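Local coordinates for protein CyaB (Pseudomonas aeruginosa, PDB 3R5G) that probably makes cyclic AMP from ATP through this adenylyl cyclase catalytic domain, one piece of a longer membrane protein, at residues L10-R18 / V139-S147; V167-Q175 / Q186-D196. All coordinates share one frame; numbering follows the deposited sequence.

Contact 1 of 2, residues L10-R18 / V139-S147; sequences LTVFFSDIR and VNLASRLES
In this class III cyclase domain the helix 137-148 lies across one face of the central sheet, and Phe14 of strand 6-18 carries the largest share of the packing on the strand side. The two segments run roughly the same way, their axes 33° apart and 7.5 Å from each other at closest approach. Ser143 covers one face of the Phe14 ring: its CB stands 4.0 Å from the ring centroid in a CH-pi contact, 14° off the ring normal. Ala142 comes to the rim instead, its CB in the ring plane and 3.6 Å from Phe14 CD1. With CG anti to the carbonyl carbon (chi1 -74°), the phenyl group reaches back along the strand, so that its far end, CZ, meets Val139 CG1 at 4.0 Å. Small residues suit the helix here, because Ala142 and Ser143 let the backbone come close; Ala142 CB also rests on Val12, 3.8 Å from its CG1. One turn on, Glu146 sets CB against Phe14 CB and CG against Phe14 O, and its chain then bends at chi2 to carry the carboxylate to Asp16. The two carboxylates stand nearly perpendicular, with Asp16 OD2 2.8 Å from Glu146 OE2. Arg111 forms a salt bridge with the same Asp16 oxygen, while Arg18 NE makes one to Asp16 OD1, the hydrogen bond in it weak. Strand 6-18 thus presents Asp16 beside Asp60, probably the metal-binding aspartate pair of class III cyclases, here without a metal among the coordinates.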
loop_
_atom_site.group_PDB
_atom_site.type_symbol
_atom_site.label_atom_id
_atom_site.label_comp_id
_atom_site.label_asym_id
_atom_site.label_seq_id
_atom_site.Cartn_x
_atom_site.Cartn_y
_atom_site.Cartn_z
ATOM N N LEU A 10 -9.181 15.172 -7.826
ATOM C CA LEU A 10 -9.871 14.083 -7.178
ATOM C C LEU A 10 -9.875 14.308 -5.672
ATOM O O LEU A 10 -9.005 14.966 -5.159
ATOM C CB LEU A 10 -9.186 12.777 -7.449
ATOM C CG LEU A 10 -8.864 12.401 -8.896
ATOM C CD1 LEU A 10 -8.197 11.041 -8.907
ATOM C CD2 LEU A 10 -10.120 12.310 -9.659
ATOM N N THR A 11 -10.869 13.704 -5.003
ATOM C CA THR A 11 -10.757 13.462 -3.533
ATOM C C THR A 11 -10.421 11.997 -3.401
ATOM O O THR A 11 -11.114 11.094 -3.928
ATOM C CB THR A 11 -12.007 13.934 -2.804
ATOM O OG1 THR A 11 -12.130 15.346 -2.912
ATOM C CG2 THR A 11 -11.865 13.609 -1.246
ATOM N N VAL A 12 -9.389 11.735 -2.628
ATOM C CA VAL A 12 -8.819 10.401 -2.445
ATOM C C VAL A 12 -8.913 9.948 -0.995
ATOM O O VAL A 12 -8.631 10.767 -0.096
ATOM C CB VAL A 12 -7.290 10.327 -2.859
ATOM C CG1 VAL A 12 -6.711 8.969 -2.633
ATOM C CG2 VAL A 12 -7.124 10.867 -4.308
ATOM N N PHE A 13 -9.415 8.737 -0.752
ATOM C CA PHE A 13 -9.741 8.220 0.574
ATOM C C PHE A 13 -8.945 6.940 0.772
ATOM O O PHE A 13 -8.903 6.054 -0.122
ATOM C CB PHE A 13 -11.266 7.878 0.524
ATOM C CG PHE A 13 -11.703 7.058 1.662
ATOM C CD1 PHE A 13 -12.332 7.701 2.763
ATOM C CD2 PHE A 13 -11.515 5.650 1.702
ATOM C CE1 PHE A 13 -12.800 6.934 3.833
ATOM C CE2 PHE A 13 -11.987 4.865 2.844
ATOM C CZ PHE A 13 -12.625 5.510 3.908
ATOM N N PHE A 14 -8.289 6.844 1.947
ATOM C CA PHE A 14 -7.723 5.624 2.397
ATOM C C PHE A 14 -8.215 5.257 3.749
ATOM O O PHE A 14 -8.374 6.151 4.600
ATOM C CB PHE A 14 -6.153 5.703 2.528
ATOM C CG PHE A 14 -5.409 5.689 1.204
ATOM C CD1 PHE A 14 -5.249 6.815 0.491
ATOM C CD2 PHE A 14 -4.941 4.468 0.667
ATOM C CE1 PHE A 14 -4.497 6.823 -0.694
ATOM C CE2 PHE A 14 -4.313 4.455 -0.591
ATOM C CZ PHE A 14 -4.022 5.657 -1.226
ATOM N N SER A 15 -8.377 3.988 4.008
ATOM C CA SER A 15 -8.700 3.558 5.384
ATOM C C SER A 15 -8.025 2.273 5.734
ATOM O O SER A 15 -7.623 1.518 4.861
ATOM C CB SER A 15 -10.184 3.380 5.564
ATOM O OG SER A 15 -10.691 2.280 4.735
ATOM N N ASP A 16 -7.889 2.002 7.034
ATOM C CA ASP A 16 -7.527 0.660 7.437
ATOM C C ASP A 16 -8.157 0.362 8.790
ATOM O O ASP A 16 -8.783 1.269 9.414
ATOM C CB ASP A 16 -5.993 0.458 7.496
ATOM C CG ASP A 16 -5.315 1.235 8.595
ATOM O OD1 ASP A 16 -5.665 1.138 9.762
ATOM O OD2 ASP A 16 -4.397 2.005 8.251
ATOM N N ILE A 17 -8.041 -0.891 9.238
ATOM C CA ILE A 17 -8.580 -1.256 10.563
ATOM C C ILE A 17 -7.481 -1.368 11.603
ATOM O O ILE A 17 -6.604 -2.231 11.512
ATOM C CB ILE A 17 -9.329 -2.595 10.507
ATOM C CG1 ILE A 17 -10.388 -2.533 9.456
ATOM C CG2 ILE A 17 -9.890 -2.913 11.827
ATOM C CD1 ILE A 17 -10.900 -3.997 9.093
ATOM N N ARG A 18 -7.464 -0.482 12.598
ATOM C CA ARG A 18 -6.463 -0.609 13.683
ATOM C C ARG A 18 -6.862 -1.802 14.516
ATOM O O ARG A 18 -8.031 -1.971 14.830
ATOM C CB ARG A 18 -6.436 0.673 14.537
ATOM C CG ARG A 18 -5.903 1.893 13.809
ATOM C CD ARG A 18 -4.433 1.730 13.584
ATOM N NE ARG A 18 -4.181 0.901 12.410
ATOM C CZ ARG A 18 -2.970 0.533 12.018
ATOM N NH1 ARG A 18 -2.770 -0.233 10.917
ATOM N NH2 ARG A 18 -1.948 0.935 12.739
ATOM N N VAL A 139 -2.175 11.730 -4.014
ATOM C CA VAL A 139 -2.558 10.425 -3.586
ATOM C C VAL A 139 -1.727 9.982 -2.342
ATOM O O VAL A 139 -2.263 9.453 -1.355
ATOM C CB VAL A 139 -2.356 9.359 -4.709
ATOM C CG1 VAL A 139 -2.783 8.000 -4.250
ATOM C CG2 VAL A 139 -3.007 9.771 -5.995
ATOM N N ASN A 140 -0.424 10.222 -2.384
ATOM C CA ASN A 140 0.407 9.831 -1.280
ATOM C C ASN A 140 0.026 10.643 -0.037
ATOM O O ASN A 140 0.080 10.045 1.044
ATOM C CB ASN A 140 1.859 10.193 -1.598
ATOM C CG ASN A 140 2.424 9.326 -2.686
ATOM O OD1 ASN A 140 1.745 8.386 -3.178
ATOM N ND2 ASN A 140 3.640 9.613 -3.068
ATOM N N LEU A 141 -0.429 11.874 -0.208
ATOM C CA LEU A 141 -0.792 12.723 1.013
ATOM C C LEU A 141 -2.014 12.102 1.708
ATOM O O LEU A 141 -2.082 11.985 2.892
ATOM C CB LEU A 141 -0.947 14.181 0.675
ATOM C CG LEU A 141 -1.403 15.056 1.874
ATOM C CD1 LEU A 141 -0.366 14.991 3.010
ATOM C CD2 LEU A 141 -1.613 16.460 1.375
ATOM N N ALA A 142 -3.005 11.567 0.945
ATOM C CA ALA A 142 -4.136 10.858 1.580
ATOM C C ALA A 142 -3.681 9.654 2.374
ATOM O O ALA A 142 -4.167 9.420 3.452
ATOM C CB ALA A 142 -5.223 10.425 0.575
ATOM N N SER A 143 -2.769 8.879 1.809
ATOM C CA SER A 143 -2.186 7.745 2.483
ATOM C C SER A 143 -1.439 8.153 3.779
ATOM O O SER A 143 -1.581 7.483 4.825
ATOM C CB SER A 143 -1.254 7.002 1.518
ATOM O OG SER A 143 -0.691 5.927 2.292
ATOM N N ARG A 144 -0.712 9.238 3.669
ATOM C CA ARG A 144 0.013 9.697 4.875
ATOM C C ARG A 144 -0.926 10.192 5.934
ATOM O O ARG A 144 -0.646 10.045 7.170
ATOM C CB ARG A 144 0.965 10.817 4.440
ATOM C CG ARG A 144 2.157 10.308 3.561
ATOM C CD ARG A 144 2.873 9.020 4.113
ATOM N NE ARG A 144 4.313 9.154 3.848
ATOM C CZ ARG A 144 5.240 8.195 3.954
ATOM N NH1 ARG A 144 4.920 6.959 4.339
ATOM N NH2 ARG A 144 6.513 8.480 3.671
ATOM N N LEU A 145 -2.025 10.824 5.557
ATOM C CA LEU A 145 -2.990 11.231 6.582
ATOM C C LEU A 145 -3.587 10.003 7.253
ATOM O O LEU A 145 -3.879 9.969 8.470
ATOM C CB LEU A 145 -4.080 12.177 6.035
ATOM C CG LEU A 145 -3.629 13.504 5.444
ATOM C CD1 LEU A 145 -4.819 14.350 4.963
ATOM C CD2 LEU A 145 -2.733 14.262 6.415
ATOM N N GLU A 146 -3.888 8.949 6.461
ATOM C CA GLU A 146 -4.423 7.784 7.041
ATOM C C GLU A 146 -3.397 7.205 8.061
ATOM O O GLU A 146 -3.803 6.808 9.171
ATOM C CB GLU A 146 -4.783 6.835 5.913
ATOM C CG GLU A 146 -5.436 5.554 6.375
ATOM C CD GLU A 146 -4.492 4.377 6.336
ATOM O OE1 GLU A 146 -3.348 4.530 6.710
ATOM O OE2 GLU A 146 -4.816 3.247 5.827
ATOM N N SER A 147 -2.120 7.259 7.697
ATOM C CA SER A 147 -1.074 6.619 8.575
ATOM C C SER A 147 -0.990 7.404 9.882
ATOM O O SER A 147 -0.701 6.800 10.940
ATOM C CB SER A 147 0.314 6.647 7.954
ATOM O OG SER A 147 0.320 5.632 7.016
#

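Contact 2 of 2, residues V167-Q175 / Q186-D196; sequences VIMCRDKGQ and QIYQVVDSRRD
Asp172 and Gln186 meet at about a right angle across two antiparallel strands, where Gln186 NE2 donates to Asp172 OD1 (2.8 Å), approaching from above the carboxylate plane. The same oxygen receives Gly174 N nearly along its C-O axis, which makes an Asx turn and leaves OD1 gripped by two donors. Bent at chi2 (61°), Gln186 folds over so that its other amide atom, OE1, accepts from Gln175 NE2 at 2.9 Å, a nearly straight bond with the amide planes 72° apart. Its NE2 also bonds Ile187 O, which Lys173 N reaches from the opposite face of the carbonyl plane. These bonds surround a beta bulge in the hairpin of strands 170-176 and 185-190: the register slips by one between Asp172 and Gln175, and Gly174 tolerates the positive phi (78°) needed there. Beyond the bulge, Arg171 and Gln189 form a regular hydrogen-bonded pair, with a water bridging Arg171 NE and Gln189 OE1. The aliphatic chain of Lys173 crosses the Gln189 side chain at a slant, CD 3.5 Å from NE2, and both polar ends turn to acids, Lys173 to Glu150 and Glu153, Gln189 to Glu153. On the other side of the sheet, Cys170 and Tyr188 face helix 158-164, where Tyr188 stacks on Tyr161 and bonds His158. Farther along, Ile168 CG2 touches Val190 CG1 at 3.7 Å, and both side chains pack on Val82 of helix 74-100. A second water ties Met169 N to Val191 O, Ser193 OG and Asp196 OD1.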
loop_
_atom_site.group_PDB
_atom_site.type_symbol
_atom_site.label_atom_id
_atom_site.label_comp_id
_atom_site.label_asym_id
_atom_site.label_seq_id
_atom_site.Cartn_x
_atom_site.Cartn_y
_atom_site.Cartn_z
ATOM N N VAL A 167 -20.786 22.363 5.096
ATOM C CA VAL A 167 -21.744 21.295 5.277
ATOM C C VAL A 167 -21.285 20.126 6.184
ATOM O O VAL A 167 -22.109 19.353 6.599
ATOM C CB VAL A 167 -22.317 20.830 3.963
ATOM C CG1 VAL A 167 -22.667 22.049 3.061
ATOM C CG2 VAL A 167 -21.343 20.036 3.247
ATOM N N ILE A 168 -19.991 20.008 6.451
ATOM C CA ILE A 168 -19.518 18.970 7.322
ATOM C C ILE A 168 -18.709 19.625 8.437
ATOM O O ILE A 168 -17.850 20.457 8.240
ATOM C CB ILE A 168 -18.612 17.942 6.552
ATOM C CG1 ILE A 168 -19.545 17.157 5.599
ATOM C CG2 ILE A 168 -17.813 17.054 7.548
ATOM C CD1 ILE A 168 -18.807 16.115 4.697
ATOM N N MET A 169 -18.983 19.168 9.650
ATOM C CA MET A 169 -18.359 19.761 10.844
ATOM C C MET A 169 -16.957 19.172 11.073
ATOM O O MET A 169 -16.752 17.945 11.028
ATOM C CB MET A 169 -19.169 19.383 12.079
ATOM C CG MET A 169 -18.824 20.130 13.284
ATOM S SD MET A 169 -19.413 21.842 13.290
ATOM C CE MET A 169 -21.196 21.591 13.348
ATOM N N CYS A 170 -15.964 20.055 11.267
ATOM C CA CYS A 170 -14.552 19.653 11.367
ATOM C C CYS A 170 -13.955 20.355 12.599
ATOM O O CYS A 170 -14.459 21.398 13.046
ATOM C CB CYS A 170 -13.768 20.111 10.111
ATOM S SG CYS A 170 -14.435 19.301 8.586
ATOM N N ARG A 171 -12.793 19.867 13.000
ATOM C CA ARG A 171 -12.005 20.507 14.076
ATOM C C ARG A 171 -10.553 20.479 13.692
ATOM O O ARG A 171 -9.996 19.478 13.293
ATOM C CB ARG A 171 -12.176 19.583 15.266
ATOM C CG ARG A 171 -11.594 20.214 16.432
ATOM C CD ARG A 171 -11.872 19.412 17.716
ATOM N NE ARG A 171 -12.990 18.488 17.861
ATOM C CZ ARG A 171 -14.094 18.673 18.593
ATOM N NH1 ARG A 171 -14.943 17.667 18.678
ATOM N NH2 ARG A 171 -14.384 19.827 19.193
ATOM N N ASP A 172 -9.900 21.638 13.762
ATOM C CA ASP A 172 -8.445 21.750 13.557
ATOM C C ASP A 172 -7.630 20.826 14.443
ATOM O O ASP A 172 -7.870 20.758 15.687
ATOM C CB ASP A 172 -8.103 23.243 13.838
ATOM C CG ASP A 172 -6.702 23.677 13.454
ATOM O OD1 ASP A 172 -5.803 22.886 13.339
ATOM O OD2 ASP A 172 -6.554 24.955 13.272
ATOM N N LYS A 173 -6.743 20.048 13.805
ATOM C CA LYS A 173 -5.907 19.123 14.601
ATOM C C LYS A 173 -4.433 19.464 14.412
ATOM O O LYS A 173 -3.532 18.597 14.507
ATOM C CB LYS A 173 -6.230 17.643 14.306
ATOM C CG LYS A 173 -5.905 16.741 15.550
ATOM C CD LYS A 173 -5.734 15.287 15.172
ATOM C CE LYS A 173 -5.302 14.570 16.436
ATOM N NZ LYS A 173 -5.213 13.120 16.351
ATOM N N GLY A 174 -4.235 20.733 14.144
ATOM C CA GLY A 174 -2.806 21.214 13.968
ATOM C C GLY A 174 -2.221 20.849 12.593
ATOM O O GLY A 174 -2.890 20.877 11.558
ATOM N N GLN A 175 -0.895 20.600 12.625
ATOM C CA GLN A 175 -0.148 20.316 11.423
ATOM C C GLN A 175 0.785 19.168 11.819
ATOM O O GLN A 175 1.253 19.057 12.930
ATOM C CB GLN A 175 0.657 21.551 10.944
ATOM C CG GLN A 175 -0.070 22.812 10.748
ATOM C CD GLN A 175 -0.473 23.524 12.106
ATOM O OE1 GLN A 175 0.391 23.593 13.001
ATOM N NE2 GLN A 175 -1.637 24.148 12.191
ATOM N N GLN A 186 -1.614 21.222 7.129
ATOM C CA GLN A 186 -2.747 21.571 7.982
ATOM C C GLN A 186 -3.696 20.391 7.926
ATOM O O GLN A 186 -4.037 19.932 6.821
ATOM C CB GLN A 186 -3.401 22.836 7.540
ATOM C CG GLN A 186 -4.704 23.217 8.315
ATOM C CD GLN A 186 -4.457 23.431 9.767
ATOM O OE1 GLN A 186 -3.612 24.282 10.128
ATOM N NE2 GLN A 186 -5.148 22.677 10.642
ATOM N N ILE A 187 -4.142 19.940 9.070
ATOM C CA ILE A 187 -5.083 18.750 9.148
ATOM C C ILE A 187 -6.280 19.048 10.013
ATOM O O ILE A 187 -6.291 19.959 10.847
ATOM C CB ILE A 187 -4.439 17.477 9.564
ATOM C CG1 ILE A 187 -3.859 17.584 11.038
ATOM C CG2 ILE A 187 -3.366 17.073 8.442
ATOM C CD1 ILE A 187 -3.433 16.306 11.689
ATOM N N TYR A 188 -7.401 18.353 9.769
ATOM C CA TYR A 188 -8.627 18.485 10.565
ATOM C C TYR A 188 -9.278 17.166 10.818
ATOM O O TYR A 188 -9.031 16.225 10.005
ATOM C CB TYR A 188 -9.666 19.302 9.727
ATOM C CG TYR A 188 -9.231 20.694 9.302
ATOM C CD1 TYR A 188 -8.401 20.818 8.200
ATOM C CD2 TYR A 188 -9.596 21.834 10.051
ATOM C CE1 TYR A 188 -7.911 22.108 7.824
ATOM C CE2 TYR A 188 -9.116 23.098 9.693
ATOM C CZ TYR A 188 -8.309 23.189 8.562
ATOM O OH TYR A 188 -7.849 24.469 8.177
ATOM N N GLN A 189 -9.944 17.003 11.929
ATOM C CA GLN A 189 -10.743 15.821 12.257
ATOM C C GLN A 189 -12.152 16.122 11.767
ATOM O O GLN A 189 -12.660 17.237 11.892
ATOM C CB GLN A 189 -10.791 15.618 13.781
ATOM C CG GLN A 189 -9.507 15.241 14.379
ATOM C CD GLN A 189 -9.539 15.385 15.904
ATOM O OE1 GLN A 189 -10.075 16.364 16.436
ATOM N NE2 GLN A 189 -8.874 14.463 16.560
ATOM N N VAL A 190 -12.839 15.088 11.215
ATOM C CA VAL A 190 -14.223 15.214 10.836
ATOM C C VAL A 190 -15.103 14.665 11.947
ATOM O O VAL A 190 -14.837 13.580 12.512
ATOM C CB VAL A 190 -14.432 14.360 9.515
ATOM C CG1 VAL A 190 -15.928 14.329 9.223
ATOM C CG2 VAL A 190 -13.807 15.039 8.384
ATOM N N VAL A 191 -16.088 15.479 12.324
ATOM C CA VAL A 191 -16.930 15.200 13.489
ATOM C C VAL A 191 -18.380 15.036 12.981
ATOM O O VAL A 191 -18.865 15.825 12.184
ATOM C CB VAL A 191 -16.863 16.380 14.467
ATOM C CG1 VAL A 191 -17.835 16.237 15.626
ATOM C CG2 VAL A 191 -15.457 16.477 14.980
ATOM N N ASP A 192 -19.030 13.990 13.420
ATOM C CA ASP A 192 -20.387 13.740 12.953
ATOM C C ASP A 192 -21.283 14.782 13.468
ATOM O O ASP A 192 -21.128 15.298 14.608
ATOM C CB ASP A 192 -20.828 12.438 13.605
ATOM C CG ASP A 192 -20.170 11.220 12.936
ATOM O OD1 ASP A 192 -19.256 11.390 12.103
ATOM O OD2 ASP A 192 -20.614 10.077 13.209
ATOM N N SER A 193 -22.267 15.169 12.705
ATOM C CA SER A 193 -23.206 16.196 13.122
ATOM C C SER A 193 -24.568 15.964 12.517
ATOM O O SER A 193 -24.779 14.930 11.743
ATOM C CB SER A 193 -22.698 17.632 12.799
ATOM O OG SER A 193 -22.556 17.913 11.397
ATOM N N ARG A 194 -25.481 16.910 12.847
ATOM C CA ARG A 194 -26.871 16.552 12.601
ATOM C C ARG A 194 -27.118 16.435 11.106
ATOM O O ARG A 194 -27.934 15.576 10.720
ATOM C CB ARG A 194 -27.930 17.502 13.303
ATOM C CG ARG A 194 -28.446 16.981 14.732
ATOM C CD ARG A 194 -27.413 17.379 15.798
ATOM N NE ARG A 194 -26.653 18.414 15.113
ATOM C CZ ARG A 194 -25.334 18.602 15.109
ATOM N NH1 ARG A 194 -24.866 19.586 14.347
ATOM N NH2 ARG A 194 -24.496 17.852 15.835
ATOM N N ARG A 195 -26.429 17.188 10.271
ATOM C CA ARG A 195 -26.814 17.309 8.866
ATOM C C ARG A 195 -26.053 16.314 8.000
ATOM O O ARG A 195 -26.116 16.438 6.783
ATOM C CB ARG A 195 -26.579 18.687 8.329
ATOM C CG ARG A 195 -27.199 19.730 9.267
ATOM C CD ARG A 195 -28.522 19.960 8.748
ATOM N NE ARG A 195 -28.422 20.542 7.410
ATOM C CZ ARG A 195 -29.280 20.354 6.404
ATOM N NH1 ARG A 195 -30.352 19.492 6.472
ATOM N NH2 ARG A 195 -29.043 20.960 5.252
ATOM N N ASP A 196 -25.478 15.283 8.583
ATOM C CA ASP A 196 -24.742 14.369 7.721
ATOM C C ASP A 196 -25.565 13.652 6.664
ATOM O O ASP A 196 -26.685 13.261 6.940
ATOM C CB ASP A 196 -23.875 13.446 8.478
ATOM C CG ASP A 196 -22.708 14.243 9.165
ATOM O OD1 ASP A 196 -22.092 15.229 8.575
ATOM O OD2 ASP A 196 -22.325 13.722 10.180
HETATM O O HOH W 1 -22.794 16.914 6.656
HETATM O O HOH W 2 -20.490 16.710 10.149
HETATM O O HOH W 3 -12.612 15.773 17.365
HETATM O O HOH W 4 -4.285 25.940 12.606
#

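Contact 1 is buried near the middle of the chain, whereas contact 2 lies toward an edge, about 16 Å away between centres, and several of its residues are exposed. Both use the same mixed sheet, but differently: contact 1 lays a helix on a strand face and no clear hydrogen bond crosses it, while contact 2 pairs two strands through backbone bonds, side-chain amides and bridging waters. Carboxylates behave accordingly. Asp16 and Glu146 crowd together beside arginines in the interior; Asp172 and Asp196 accept from amides and water. The two contacts touch directly where Leu145 CD2 meets Ile187 CG2 at 3.5 Å, joining helix 137-148 to the hairpin.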